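Side-chain contact in BH2851 (Bacillus halodurans, PDB 2GFG), which is of unknown function but, as a CYTH-family antiparallel barrel and possible adenylate cyclase, probably acts on phosphate-containing substrates: residues 166-169 with 170-174. Numbering follows the deposited sequence.
Sequences QEIL and KTFSI
Lys-170 N donates a hydrogen bond to Gln-166 O in the last full turn of helix 158-171, which closes in a Schellman motif beside the antiparallel barrel of this CYTH-family protein. The aliphatic CB of Lys-170 also lies near Gln-166 O, while the chain runs out extended and bends only at its last torsion, its amine leading away from Gln-166. Thr-171 follows with a backbone hydrogen bond from N to Glu-167 O at 2.8 Å. Its OG1, set beside its own backbone N (chi1 -71°), lies 3.0 Å from Glu-167 O and 2.6 Å from Glu-167 OE2, two acceptors competing for one hydroxyl proton. The carboxylate reaches that hydroxyl because the Glu-167 chain starts opposite its backbone N (chi1 177°) and then bends at chi2; OE2 also makes a weak hydrogen bond to Tyr-131 OH on strand 117-131. Replacing the Glu-167 carboxylate with the methyl of an alanine would take OE2 from the Thr-171 hydroxyl, which would probably rely more on the backbone carbonyl, and would probably cost Tyr-131 a weak partner. Phe-172, the first residue to leave helical geometry, still gives its N to Ile-168 O at 3.0 Å. The same carbonyl oxygen lies in the plane of the phenyl ring at its edge, 3.3 Å from Phe-172 CD2, and Ile-168 CG2 touches this ring carbon at 3.9 Å. Thr-171 CG2 rests over one ring face, offset toward the rim, and Tyr-131 and Leu-22 also touch the Phe-172 side chain. Ser-173, with positive phi, is the C-prime residue, its N hydrogen-bonded to Lys-170 O. The side chain of Ile-174 starts toward Leu-169 and then leads away to pack on Thr-12, Val-14 and helix 16-25, crossing that of Leu-169 at roughly a right angle, with Leu-169 CD2 3.7 Å from Ile-174 CB. The closing hydrogen bond runs from Ile-174 N to Leu-169 O, 2.7 Å long, in the carbonyl plane and on a lone pair.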
loop_
_atom_site.group_PDB
_atom_site.type_symbol
_atom_site.label_atom_id
_atom_site.label_comp_id
_atom_site.label_asym_id
_atom_site.label_seq_id
_atom_site.Cartn_x
_atom_site.Cartn_y
_atom_site.Cartn_z
ATOM N N GLN A 166 5.602 -4.469 18.301
ATOM C CA GLN A 166 5.840 -3.810 19.595
ATOM C C GLN A 166 7.310 -3.973 20.030
ATOM O O GLN A 166 7.879 -3.077 20.644
ATOM C CB GLN A 166 4.897 -4.355 20.678
ATOM C CG GLN A 166 3.407 -3.975 20.480
ATOM C CD GLN A 166 3.180 -2.471 20.433
ATOM O OE1 GLN A 166 3.705 -1.728 21.257
ATOM N NE2 GLN A 166 2.401 -2.017 19.451
ATOM N N GLU A 167 7.906 -5.122 19.687
ATOM C CA GLU A 167 9.335 -5.375 19.929
ATOM C C GLU A 167 10.217 -4.426 19.093
ATOM O O GLU A 167 11.199 -3.889 19.595
ATOM C CB GLU A 167 9.678 -6.852 19.624
ATOM C CG GLU A 167 11.174 -7.224 19.776
ATOM C CD GLU A 167 11.977 -7.066 18.479
ATOM O OE1 GLU A 167 11.591 -7.660 17.457
ATOM O OE2 GLU A 167 13.030 -6.397 18.514
ATOM N N ILE A 168 9.850 -4.232 17.822
ATOM C CA ILE A 168 10.571 -3.297 16.922
ATOM C C ILE A 168 10.541 -1.864 17.477
ATOM O O ILE A 168 11.568 -1.192 17.520
ATOM C CB ILE A 168 9.979 -3.316 15.465
ATOM C CG1 ILE A 168 10.254 -4.657 14.797
ATOM C CG2 ILE A 168 10.580 -2.164 14.592
ATOM C CD1 ILE A 168 9.367 -4.949 13.592
ATOM N N LEU A 169 9.355 -1.419 17.918
ATOM C CA LEU A 169 9.183 -0.057 18.473
ATOM C C LEU A 169 10.047 0.152 19.712
ATOM O O LEU A 169 10.636 1.223 19.899
ATOM C CB LEU A 169 7.706 0.202 18.832
ATOM C CG LEU A 169 6.696 0.197 17.675
ATOM C CD1 LEU A 169 5.262 0.210 18.223
ATOM C CD2 LEU A 169 6.927 1.364 16.737
ATOM N N LYS A 170 10.112 -0.875 20.555
ATOM C CA LYS A 170 10.912 -0.834 21.784
ATOM C C LYS A 170 12.425 -0.921 21.460
ATOM O O LYS A 170 13.208 -0.100 21.918
ATOM C CB LYS A 170 10.501 -1.979 22.712
ATOM C CG LYS A 170 10.964 -1.830 24.134
ATOM C CD LYS A 170 10.417 -2.952 25.005
ATOM C CE LYS A 170 10.658 -2.687 26.483
ATOM N NZ LYS A 170 12.089 -2.540 26.791
ATOM N N THR A 171 12.796 -1.902 20.636
ATOM C CA THR A 171 14.209 -2.159 20.289
ATOM C C THR A 171 14.883 -0.954 19.630
ATOM O O THR A 171 16.025 -0.593 19.980
ATOM C CB THR A 171 14.334 -3.398 19.361
ATOM O OG1 THR A 171 14.055 -4.582 20.111
ATOM C CG2 THR A 171 15.743 -3.509 18.750
ATOM N N PHE A 172 14.193 -0.352 18.673
ATOM C CA PHE A 172 14.723 0.796 17.932
ATOM C C PHE A 172 14.198 2.141 18.470
ATOM O O PHE A 172 14.437 3.182 17.870
ATOM C CB PHE A 172 14.400 0.635 16.442
ATOM C CG PHE A 172 15.009 -0.577 15.838
ATOM C CD1 PHE A 172 16.343 -0.563 15.417
ATOM C CD2 PHE A 172 14.307 -1.785 15.795
ATOM C CE1 PHE A 172 16.948 -1.718 14.894
ATOM C CE2 PHE A 172 14.907 -2.949 15.264
ATOM C CZ PHE A 172 16.227 -2.907 14.817
ATOM N N SER A 173 13.542 2.102 19.642
ATOM C CA SER A 173 13.016 3.304 20.304
ATOM C C SER A 173 12.214 4.192 19.339
ATOM O O SER A 173 12.537 5.367 19.131
ATOM C CB SER A 173 14.154 4.090 20.966
ATOM O OG SER A 173 14.723 3.341 22.032
ATOM N N ILE A 174 11.206 3.587 18.716
ATOM C CA ILE A 174 10.281 4.297 17.840
ATOM C C ILE A 174 9.005 4.561 18.611
ATOM O O ILE A 174 8.398 3.633 19.136
ATOM C CB ILE A 174 9.940 3.463 16.562
ATOM C CG1 ILE A 174 11.214 2.903 15.905
ATOM C CG2 ILE A 174 9.131 4.307 15.555
ATOM C CD1 ILE A 174 12.236 3.962 15.523
#